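PDB 5KET: aldo-keto reductase 1 from Coptotermes gestroi, which binds NADP and probably catalyses the NADP-dependent reduction of carbonyl compounds, as other members of the aldo-keto reductase family do. Local coordinates for residues Phe320-Tyr325 with His334-Pro339; Phe142-Ser147 with Arg329-His334; Leu88-Asn93 with Ile119-Gly124. One frame throughout, in Å; residues are numbered along the deposited sequence.

Interaction 1 (Phe320-Tyr325 with His334-Pro339); sequences FRMDQY and HPYDEP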
loop_
_atom_site.group_PDB
_atom_site.type_symbol
_atom_site.label_atom_id
_atom_site.label_comp_id
_atom_site.label_asym_id
_atom_site.label_seq_id
_atom_site.Cartn_x
_atom_site.Cartn_y
_atom_site.Cartn_z
ATOM N N PHE A 320 7.521 5.321 7.865
ATOM C CA PHE A 320 8.043 4.387 6.870
ATOM C C PHE A 320 9.105 5.103 6.036
ATOM O O PHE A 320 8.948 5.371 4.843
ATOM C CB PHE A 320 6.917 3.833 6.010
ATOM C CG PHE A 320 5.966 2.949 6.761
ATOM C CD1 PHE A 320 5.005 3.492 7.610
ATOM C CD2 PHE A 320 6.039 1.573 6.626
ATOM C CE1 PHE A 320 4.139 2.671 8.306
ATOM C CE2 PHE A 320 5.180 0.754 7.309
ATOM C CZ PHE A 320 4.223 1.300 8.150
ATOM N N ARG A 321 10.196 5.445 6.715
ATOM C CA ARG A 321 11.331 6.035 6.036
ATOM C C ARG A 321 12.124 4.951 5.322
ATOM O O ARG A 321 11.902 3.751 5.505
ATOM C CB ARG A 321 12.232 6.785 7.018
ATOM C CG ARG A 321 11.490 7.637 8.019
ATOM C CD ARG A 321 12.427 8.599 8.732
ATOM N NE ARG A 321 12.569 9.860 8.006
ATOM C CZ ARG A 321 11.748 10.902 8.142
ATOM N NH1 ARG A 321 10.712 10.839 8.979
ATOM N NH2 ARG A 321 11.959 12.011 7.436
ATOM N N MET A 322 13.069 5.395 4.501
ATOM C CA MET A 322 13.921 4.512 3.716
ATOM C C MET A 322 15.363 4.979 3.918
ATOM O O MET A 322 16.005 5.501 3.004
ATOM C CB MET A 322 13.511 4.526 2.244
ATOM C CG MET A 322 13.501 3.167 1.576
ATOM S SD MET A 322 13.019 3.279 -0.159
ATOM C CE MET A 322 11.356 3.902 0.018
ATOM N N ASP A 323 15.863 4.808 5.143
ATOM C CA ASP A 323 17.213 5.248 5.461
ATOM C C ASP A 323 17.944 4.241 6.339
ATOM O O ASP A 323 18.866 4.628 7.067
ATOM C CB ASP A 323 17.194 6.612 6.155
ATOM C CG ASP A 323 16.277 6.639 7.377
ATOM O OD1 ASP A 323 15.781 5.566 7.793
ATOM O OD2 ASP A 323 16.054 7.742 7.924
ATOM N N GLN A 324 17.554 2.964 6.291
ATOM C CA GLN A 324 18.165 1.968 7.166
ATOM C C GLN A 324 19.654 1.797 6.874
ATOM O O GLN A 324 20.466 1.695 7.801
ATOM C CB GLN A 324 17.428 0.635 7.031
ATOM N N TYR A 325 20.035 1.765 5.599
ATOM C CA TYR A 325 21.418 1.529 5.212
ATOM C C TYR A 325 21.929 2.664 4.339
ATOM O O TYR A 325 21.159 3.352 3.670
ATOM C CB TYR A 325 21.573 0.204 4.455
ATOM C CG TYR A 325 21.110 -0.998 5.230
ATOM C CD1 TYR A 325 21.848 -1.482 6.300
ATOM C CD2 TYR A 325 19.937 -1.658 4.887
ATOM C CE1 TYR A 325 21.429 -2.588 7.015
ATOM C CE2 TYR A 325 19.510 -2.767 5.592
ATOM C CZ TYR A 325 20.259 -3.226 6.654
ATOM O OH TYR A 325 19.835 -4.328 7.359
ATOM N N HIS A 334 16.100 7.158 -4.769
ATOM C CA HIS A 334 15.550 7.270 -3.430
ATOM C C HIS A 334 14.479 8.353 -3.414
ATOM O O HIS A 334 14.743 9.490 -3.831
ATOM C CB HIS A 334 16.641 7.593 -2.421
ATOM C CG HIS A 334 16.176 7.525 -1.003
ATOM N ND1 HIS A 334 15.710 8.627 -0.317
ATOM C CD2 HIS A 334 16.079 6.480 -0.148
ATOM C CE1 HIS A 334 15.361 8.267 0.904
ATOM N NE2 HIS A 334 15.574 6.968 1.032
ATOM N N PRO A 335 13.268 8.044 -2.943
ATOM C CA PRO A 335 12.138 8.955 -3.176
ATOM C C PRO A 335 11.994 10.086 -2.173
ATOM O O PRO A 335 11.316 11.076 -2.491
ATOM C CB PRO A 335 10.927 8.021 -3.111
ATOM C CG PRO A 335 11.364 6.941 -2.156
ATOM C CD PRO A 335 12.841 6.756 -2.365
ATOM N N TYR A 336 12.592 9.995 -0.988
ATOM C CA TYR A 336 12.257 10.903 0.099
ATOM C C TYR A 336 13.289 12.000 0.312
ATOM O O TYR A 336 13.230 12.697 1.328
ATOM C CB TYR A 336 12.041 10.118 1.390
ATOM C CG TYR A 336 11.074 8.962 1.236
ATOM C CD1 TYR A 336 11.296 7.762 1.891
ATOM C CD2 TYR A 336 9.953 9.063 0.421
ATOM C CE1 TYR A 336 10.433 6.708 1.756
ATOM C CE2 TYR A 336 9.086 8.006 0.273
ATOM C CZ TYR A 336 9.330 6.829 0.947
ATOM O OH TYR A 336 8.469 5.763 0.815
ATOM N N ASP A 337 14.229 12.179 -0.611
ATOM C CA ASP A 337 15.037 13.393 -0.576
ATOM C C ASP A 337 14.263 14.574 -1.147
ATOM O O ASP A 337 14.376 15.697 -0.644
ATOM C CB ASP A 337 16.342 13.189 -1.341
ATOM C CG ASP A 337 17.213 12.120 -0.724
ATOM O OD1 ASP A 337 17.069 11.873 0.494
ATOM O OD2 ASP A 337 18.038 11.527 -1.460
ATOM N N GLU A 338 13.472 14.338 -2.192
ATOM C CA GLU A 338 12.631 15.378 -2.753
ATOM C C GLU A 338 11.554 15.793 -1.749
ATOM O O GLU A 338 11.139 14.993 -0.903
ATOM C CB GLU A 338 11.979 14.891 -4.046
ATOM C CG GLU A 338 12.954 14.665 -5.192
ATOM C CD GLU A 338 13.165 15.916 -6.024
ATOM O OE1 GLU A 338 12.161 16.632 -6.261
ATOM O OE2 GLU A 338 14.326 16.179 -6.430
ATOM N N PRO A 339 11.097 17.049 -1.819
ATOM C CA PRO A 339 9.997 17.494 -0.941
ATOM C C PRO A 339 8.780 16.589 -0.969
ATOM O O PRO A 339 8.165 16.340 0.078
ATOM C CB PRO A 339 9.665 18.885 -1.495
ATOM C CG PRO A 339 10.948 19.364 -2.081
ATOM C CD PRO A 339 11.654 18.149 -2.624
#
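Met322 and Tyr336 meet where the C-terminal tail of the aldo-keto reductase barrel doubles back across itself, the short helix 326-329 making the turn between the two loops. Met322 has the most surface buried here, and its side chain meets those of Tyr336 and Pro335 at about a right angle. The chain runs extended through CG to SD (chi2 -180°) and then folds at chi3 (-63°), which sets the methyl CE beside the phenol. CE lies 3.4 Å from Tyr336 CE1, oblique to the ring, and 3.7 Å from Pro335 CG. Pro335 CG in turn sits 3.5 Å above the plane of the Tyr336 ring, over its centre, so proline covers one face while the backbone N of Met322 comes to the ring edge. Arg318 adds a cation-pi contact to the same ring.

The polar part of the contact belongs to His334. Its CG is anti to the backbone N (chi1 -172°). The imidazole meets the backbone of Met322 edge-on, and His334 NE2 donates to Met322 O at 2.5 Å, a length not to be pressed at 2.85 Å resolution. Pro335 CD lies 3.7 Å above one face of this ring, toward its rim. Leu328 of the intervening helix touches both Met322 and His334.

Phe320 ties the tail to the cofactor site: its N is hydrogen-bonded to Glu196 OE1, and its ring meets Trp30, Tyr220 and the bound NADP. Its carbonyl still belongs to the contact, with Phe320 O 3.7 Å from Tyr336 CE1.

Interaction 2 (Phe142-Ser147 with Arg329-His334); sequences FLIDTS and REHPEH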
loop_
_atom_site.group_PDB
_atom_site.type_symbol
_atom_site.label_atom_id
_atom_site.label_comp_id
_atom_site.label_asym_id
_atom_site.label_seq_id
_atom_site.Cartn_x
_atom_site.Cartn_y
_atom_site.Cartn_z
ATOM N N PHE A 142 24.532 -5.371 2.419
ATOM C CA PHE A 142 23.172 -5.428 1.898
ATOM C C PHE A 142 23.197 -5.190 0.392
ATOM O O PHE A 142 23.550 -4.100 -0.065
ATOM C CB PHE A 142 22.288 -4.402 2.595
ATOM C CG PHE A 142 20.876 -4.436 2.132
ATOM C CD1 PHE A 142 20.119 -5.578 2.304
ATOM C CD2 PHE A 142 20.306 -3.338 1.518
ATOM C CE1 PHE A 142 18.820 -5.625 1.874
ATOM C CE2 PHE A 142 19.005 -3.379 1.087
ATOM C CZ PHE A 142 18.260 -4.524 1.265
ATOM N N LEU A 143 22.808 -6.213 -0.374
ATOM C CA LEU A 143 22.907 -6.192 -1.833
ATOM C C LEU A 143 21.844 -5.283 -2.437
ATOM O O LEU A 143 20.671 -5.657 -2.518
ATOM C CB LEU A 143 22.758 -7.609 -2.374
ATOM C CG LEU A 143 24.028 -8.372 -2.724
ATOM C CD1 LEU A 143 25.046 -8.246 -1.616
ATOM C CD2 LEU A 143 23.681 -9.830 -2.968
ATOM N N ILE A 144 22.254 -4.106 -2.897
ATOM C CA ILE A 144 21.363 -3.157 -3.553
ATOM C C ILE A 144 21.709 -3.099 -5.032
ATOM O O ILE A 144 22.886 -3.164 -5.408
ATOM C CB ILE A 144 21.469 -1.767 -2.902
ATOM C CG1 ILE A 144 20.952 -1.853 -1.481
ATOM C CG2 ILE A 144 20.675 -0.736 -3.671
ATOM C CD1 ILE A 144 20.621 -0.550 -0.895
ATOM N N ASP A 145 20.683 -2.992 -5.873
ATOM C CA ASP A 145 20.891 -2.838 -7.308
ATOM C C ASP A 145 20.920 -1.345 -7.618
ATOM O O ASP A 145 19.882 -0.698 -7.739
ATOM C CB ASP A 145 19.814 -3.562 -8.104
ATOM C CG ASP A 145 20.106 -3.574 -9.588
ATOM O OD1 ASP A 145 19.431 -4.327 -10.319
ATOM O OD2 ASP A 145 21.026 -2.846 -10.023
ATOM N N THR A 146 22.134 -0.814 -7.750
ATOM C CA THR A 146 22.390 0.549 -8.183
ATOM C C THR A 146 21.805 0.852 -9.562
ATOM O O THR A 146 21.673 2.031 -9.919
ATOM C CB THR A 146 23.893 0.763 -8.219
ATOM O OG1 THR A 146 24.412 0.181 -9.441
ATOM C CG2 THR A 146 24.538 0.041 -7.053
ATOM N N SER A 147 21.459 -0.166 -10.354
ATOM C CA SER A 147 21.152 -0.008 -11.770
ATOM C C SER A 147 19.656 0.011 -12.046
ATOM O O SER A 147 19.237 -0.269 -13.172
ATOM C CB SER A 147 21.813 -1.125 -12.573
ATOM O OG SER A 147 21.269 -2.385 -12.218
ATOM N N ARG A 329 19.890 4.833 1.069
ATOM C CA ARG A 329 19.687 6.270 0.920
ATOM C C ARG A 329 20.418 6.804 -0.306
ATOM O O ARG A 329 19.908 7.683 -1.011
ATOM C CB ARG A 329 20.150 7.010 2.170
ATOM C CG ARG A 329 20.257 6.175 3.400
ATOM C CD ARG A 329 20.520 7.037 4.629
ATOM N NE ARG A 329 21.900 7.550 4.685
ATOM C CZ ARG A 329 22.901 6.947 5.319
ATOM N NH1 ARG A 329 22.692 5.795 5.940
ATOM N NH2 ARG A 329 24.111 7.464 5.329
ATOM N N GLU A 330 21.598 6.267 -0.587
ATOM C CA GLU A 330 22.411 6.754 -1.689
ATOM C C GLU A 330 21.994 6.174 -3.037
ATOM O O GLU A 330 22.658 6.466 -4.039
ATOM C CB GLU A 330 23.889 6.442 -1.430
ATOM C CG GLU A 330 24.505 7.217 -0.290
ATOM C CD GLU A 330 25.917 6.745 0.019
ATOM O OE1 GLU A 330 26.185 5.533 -0.147
ATOM O OE2 GLU A 330 26.758 7.583 0.417
ATOM N N HIS A 331 20.938 5.361 -3.087
ATOM C CA HIS A 331 20.534 4.801 -4.356
ATOM C C HIS A 331 19.929 5.910 -5.233
ATOM O O HIS A 331 19.188 6.755 -4.745
ATOM C CB HIS A 331 19.530 3.665 -4.166
ATOM C CG HIS A 331 18.926 3.146 -5.435
ATOM N ND1 HIS A 331 19.055 1.855 -5.857
ATOM C CD2 HIS A 331 18.154 3.744 -6.361
ATOM C CE1 HIS A 331 18.410 1.690 -7.000
ATOM N NE2 HIS A 331 17.856 2.829 -7.334
ATOM N N PRO A 332 20.249 5.915 -6.540
ATOM C CA PRO A 332 19.824 7.024 -7.415
ATOM C C PRO A 332 18.331 7.312 -7.420
ATOM O O PRO A 332 17.926 8.431 -7.767
ATOM C CB PRO A 332 20.299 6.578 -8.792
ATOM C CG PRO A 332 21.185 5.375 -8.585
ATOM C CD PRO A 332 21.322 5.109 -7.133
ATOM N N GLU A 333 17.503 6.330 -7.086
ATOM C CA GLU A 333 16.057 6.471 -7.079
ATOM C C GLU A 333 15.508 6.404 -5.659
ATOM O O GLU A 333 14.565 5.655 -5.379
ATOM C CB GLU A 333 15.409 5.396 -7.951
ATOM C CG GLU A 333 15.820 5.454 -9.416
ATOM C CD GLU A 333 15.336 6.719 -10.124
ATOM O OE1 GLU A 333 14.475 7.438 -9.565
ATOM O OE2 GLU A 333 15.818 6.987 -11.247
ATOM N N HIS A 334 16.100 7.158 -4.769
ATOM C CA HIS A 334 15.550 7.270 -3.430
ATOM C C HIS A 334 14.479 8.353 -3.414
ATOM O O HIS A 334 14.743 9.490 -3.831
ATOM C CB HIS A 334 16.641 7.593 -2.421
ATOM C CG HIS A 334 16.176 7.525 -1.003
ATOM N ND1 HIS A 334 15.710 8.627 -0.317
ATOM C CD2 HIS A 334 16.079 6.480 -0.148
ATOM C CE1 HIS A 334 15.361 8.267 0.904
ATOM N NE2 HIS A 334 15.574 6.968 1.032
#
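His331 turns the edge of its ring toward Ile144 and Asp145, joining the C-terminal loop after helix 326-329 to the strand 144-145, which pairs antiparallel with 124-125 in a small sheet beside the barrel mouth. Two kinds of contact across the interface can be measured, and neither is a classical hydrogen bond. The first is carbon to oxygen. CG of His331 is anti to its backbone N (chi1 173°), and chi2 (120°) sets the turn of the ring. His331 CE1 lies 2.9 Å from Asp145 O, near the ring plane, a closeness not to be pressed at this resolution. His331 ND1 is 3.3 Å from the same Asp145 O, but at a poor angle for bonding. Beyond the histidine, Pro332 CG rests 3.6 Å from Thr146 O. The second kind is apolar: Ile144 CG2 meets the imidazole in plane, 3.8 Å from His331 ND1.

The conventional polar bonds lie around the strand. Asp145 O accepts from Thr148 OG1, and Asp145 OD1 forms a salt bridge with Arg94. Asp145 OD2 accepts from Ser147 N in an Asx turn, although the position of OD2 is less certain.

An alanine at His331 would probably open a gap beside Ile144 CG2 and Asp145 O, giving the tail less to hold it against the strand. With no hydrogen bond between the segments, the interface probably depends on the fit of ring and proline against carbonyls and a methyl group.

Interaction 3 (Leu88-Asn93 with Ile119-Gly124); sequences LPPIGN and IHLPVG. With NAP (NADP nicotinamide-adenine-dinucleotide phosphate), chain C.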
loop_
_atom_site.group_PDB
_atom_site.type_symbol
_atom_site.label_atom_id
_atom_site.label_comp_id
_atom_site.label_asym_id
_atom_site.label_seq_id
_atom_site.Cartn_x
_atom_site.Cartn_y
_atom_site.Cartn_z
ATOM N N LEU A 88 5.391 -5.939 -6.838
ATOM C CA LEU A 88 6.637 -6.522 -7.319
ATOM C C LEU A 88 7.755 -6.296 -6.305
ATOM O O LEU A 88 8.020 -5.142 -5.937
ATOM C CB LEU A 88 7.017 -5.921 -8.665
ATOM C CG LEU A 88 8.405 -6.314 -9.171
ATOM C CD1 LEU A 88 8.347 -7.648 -9.894
ATOM C CD2 LEU A 88 9.008 -5.227 -10.062
ATOM N N PRO A 89 8.443 -7.343 -5.867
ATOM C CA PRO A 89 9.414 -7.170 -4.783
ATOM C C PRO A 89 10.624 -6.380 -5.234
ATOM O O PRO A 89 11.079 -6.520 -6.381
ATOM C CB PRO A 89 9.806 -8.617 -4.420
ATOM C CG PRO A 89 8.983 -9.505 -5.228
ATOM C CD PRO A 89 8.318 -8.739 -6.300
ATOM N N PRO A 90 11.227 -5.577 -4.345
ATOM C CA PRO A 90 12.440 -4.824 -4.706
ATOM C C PRO A 90 13.522 -5.673 -5.363
ATOM O O PRO A 90 14.371 -5.135 -6.080
ATOM C CB PRO A 90 12.904 -4.252 -3.362
ATOM C CG PRO A 90 11.652 -4.105 -2.574
ATOM C CD PRO A 90 10.763 -5.250 -2.989
ATOM N N ILE A 91 13.495 -6.994 -5.152
ATOM C CA ILE A 91 14.443 -7.875 -5.834
ATOM C C ILE A 91 14.042 -8.161 -7.269
ATOM O O ILE A 91 14.726 -8.940 -7.949
ATOM C CB ILE A 91 14.622 -9.224 -5.114
ATOM C CG1 ILE A 91 13.292 -9.979 -5.061
ATOM C CG2 ILE A 91 15.218 -9.015 -3.729
ATOM C CD1 ILE A 91 13.408 -11.382 -4.495
ATOM N N GLY A 92 12.957 -7.558 -7.750
ATOM C CA GLY A 92 12.558 -7.703 -9.137
ATOM C C GLY A 92 12.437 -6.392 -9.890
ATOM O O GLY A 92 11.791 -6.354 -10.942
ATOM N N ASN A 93 13.058 -5.318 -9.397
ATOM C CA ASN A 93 13.012 -4.019 -10.075
ATOM C C ASN A 93 13.960 -3.997 -11.268
ATOM O O ASN A 93 14.850 -3.157 -11.410
ATOM C CB ASN A 93 13.325 -2.898 -9.101
ATOM C CG ASN A 93 12.449 -2.944 -7.909
ATOM O OD1 ASN A 93 12.120 -4.019 -7.430
ATOM N ND2 ASN A 93 12.030 -1.789 -7.433
ATOM N N ILE A 119 4.741 -1.415 -8.495
ATOM C CA ILE A 119 6.159 -1.433 -8.164
ATOM C C ILE A 119 6.281 -1.081 -6.686
ATOM O O ILE A 119 6.040 0.056 -6.281
ATOM C CB ILE A 119 6.970 -0.483 -9.046
ATOM C CG1 ILE A 119 6.459 -0.545 -10.496
ATOM C CG2 ILE A 119 8.439 -0.843 -8.983
ATOM C CD1 ILE A 119 7.374 0.122 -11.519
ATOM N N HIS A 120 6.616 -2.085 -5.877
ATOM C CA HIS A 120 6.618 -1.917 -4.431
ATOM C C HIS A 120 7.545 -0.788 -4.004
ATOM O O HIS A 120 7.154 0.075 -3.205
ATOM C CB HIS A 120 7.034 -3.239 -3.786
ATOM C CG HIS A 120 6.636 -3.382 -2.354
ATOM N ND1 HIS A 120 5.478 -2.841 -1.839
ATOM C CD2 HIS A 120 7.231 -4.038 -1.332
ATOM C CE1 HIS A 120 5.391 -3.139 -0.555
ATOM N NE2 HIS A 120 6.441 -3.868 -0.225
ATOM N N LEU A 121 8.769 -0.758 -4.553
ATOM C CA LEU A 121 9.811 0.218 -4.188
ATOM C C LEU A 121 10.599 0.725 -5.396
ATOM O O LEU A 121 11.114 -0.092 -6.170
ATOM C CB LEU A 121 10.782 -0.369 -3.154
ATOM C CG LEU A 121 10.664 0.229 -1.747
ATOM C CD1 LEU A 121 9.350 -0.181 -1.094
ATOM C CD2 LEU A 121 11.841 -0.174 -0.889
ATOM N N PRO A 122 10.760 2.046 -5.526
ATOM C CA PRO A 122 11.694 2.601 -6.493
ATOM C C PRO A 122 13.100 2.033 -6.370
ATOM O O PRO A 122 13.861 2.046 -7.351
ATOM C CB PRO A 122 11.687 4.095 -6.176
ATOM C CG PRO A 122 10.612 4.327 -5.208
ATOM C CD PRO A 122 10.129 3.042 -4.654
ATOM N N VAL A 123 13.504 1.597 -5.186
ATOM C CA VAL A 123 14.867 1.154 -4.929
ATOM C C VAL A 123 14.924 -0.343 -5.159
ATOM O O VAL A 123 14.200 -1.107 -4.519
ATOM C CB VAL A 123 15.310 1.502 -3.497
ATOM C CG1 VAL A 123 16.683 0.914 -3.202
ATOM C CG2 VAL A 123 15.277 3.016 -3.270
ATOM N N GLY A 124 15.780 -0.772 -6.081
ATOM C CA GLY A 124 15.905 -2.182 -6.383
ATOM C C GLY A 124 16.941 -2.881 -5.517
ATOM O O GLY A 124 17.931 -2.293 -5.095
HETATM P PA NAP C . -2.396 0.729 9.954
HETATM O O1A NAP C . -3.232 -0.367 9.312
HETATM O O2A NAP C . -2.772 2.025 10.006
HETATM O O5B NAP C . -1.899 0.132 11.443
HETATM C C5B NAP C . -2.523 -1.116 11.625
HETATM C C4B NAP C . -2.194 -1.519 13.057
HETATM O O4B NAP C . -3.155 -0.939 13.910
HETATM C C3B NAP C . -2.168 -3.060 13.252
HETATM O O3B NAP C . -1.170 -3.388 14.171
HETATM C C2B NAP C . -3.546 -3.366 13.887
HETATM O O2B NAP C . -3.488 -4.243 14.922
HETATM C C1B NAP C . -4.010 -1.954 14.425
HETATM N N9A NAP C . -5.374 -1.651 14.011
HETATM C C8A NAP C . -5.995 -1.975 12.790
HETATM N N7A NAP C . -7.280 -1.551 12.736
HETATM C C5A NAP C . -7.494 -0.929 13.979
HETATM C C6A NAP C . -8.614 -0.289 14.529
HETATM N N6A NAP C . -9.787 -0.191 13.825
HETATM N N1A NAP C . -8.578 0.255 15.785
HETATM C C2A NAP C . -7.369 0.124 16.446
HETATM N N3A NAP C . -6.216 -0.457 16.054
HETATM C C4A NAP C . -6.316 -0.985 14.782
HETATM O O3 NAP C . -1.096 0.789 8.999
HETATM P PN NAP C . -0.433 -0.557 8.516
HETATM O O1N NAP C . -0.905 -1.802 9.134
HETATM O O2N NAP C . 1.025 -0.285 8.246
HETATM O O5D NAP C . -1.010 -0.672 6.843
HETATM C C5D NAP C . -0.870 -1.974 6.511
HETATM C C4D NAP C . -1.173 -2.111 5.062
HETATM O O4D NAP C . -0.520 -1.020 4.409
HETATM C C3D NAP C . -0.428 -3.383 4.624
HETATM O O3D NAP C . -1.301 -4.422 4.507
HETATM C C2D NAP C . 0.052 -3.039 3.250
HETATM O O2D NAP C . -0.909 -3.331 2.326
HETATM C C1D NAP C . 0.188 -1.504 3.284
HETATM N N1N NAP C . 1.652 -1.275 3.396
HETATM C C2N NAP C . 2.329 -0.859 2.291
HETATM C C3N NAP C . 3.689 -0.667 2.350
HETATM C C7N NAP C . 4.370 -0.207 1.155
HETATM O O7N NAP C . 3.819 -0.143 0.041
HETATM N N7N NAP C . 5.687 0.164 1.293
HETATM C C4N NAP C . 4.402 -0.913 3.536
HETATM C C5N NAP C . 3.702 -1.350 4.641
HETATM C C6N NAP C . 2.334 -1.537 4.580
HETATM P P2B NAP C . -4.247 -5.854 14.766
HETATM O O1X NAP C . -3.451 -6.354 13.569
HETATM O O2X NAP C . -4.067 -6.549 16.087
HETATM O O3X NAP C . -5.636 -5.425 14.296
#
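Pro90 packs against His120 and Leu121 just beyond the parallel bridge of Leu88 with Ile119. At the bridge, both side chains point to the same side of the sheet, where Leu153 of helix 150-162 touches each of them. The next link is weak: His120 N donates to Leu88 O at 3.4 Å.

His120 has CG anti to its backbone N (chi1 -160°), and chi2 (33°) sets the turn of the imidazole about CB-CG. The ring lies between protein and cofactor: Pro90 CD is near its plane, 4.1 Å from His120 CD2, while O7N of the nicotinamide carboxamide is oblique to it, 3.4 Å from His120 CE1. Pro90 also sets CG 3.9 Å from Leu121 CB and CB 3.6 Å from Val123 O. A CA-H...O contact joins Gly124 CA to Pro90 O at 3.3 Å. Asn93 CB lies 3.8 Å from Gly124 CA.

The side chains of Lys87 and Tyr58, the latter the predicted proton donor, each come within about 3 Å of His120 at nearest atoms. A tyrosine from the loop after strand 51-53, with a lysine and histidine at the ends of strands 83-88 and 114-119, beside nicotinamide is characteristic of the aldo-keto reductase active site at the mouth of its (beta/alpha)8 barrel.

The three contacts form one cluster at the mouth of the barrel. Interaction 3 has its centre 11 Å from that of interaction 2 and 14 Å from that of interaction 1, while interactions 1 and 2 lie 11 Å apart. Along the chain interaction 3 closes first; the segments of the other two then alternate and share His334. Strand pairing joins 2 to 3: Asp145 N lies 2.9 Å from Gly124 O, a probable hydrogen bond between strands 144-145 and 124-125. Met322 SD, 3.7 Å from Leu121 CD2, joins 1 to 3. The C-terminal tail is thus packed against the loop after barrel strand 114-119 and against strand 144-145, beside the cofactor site.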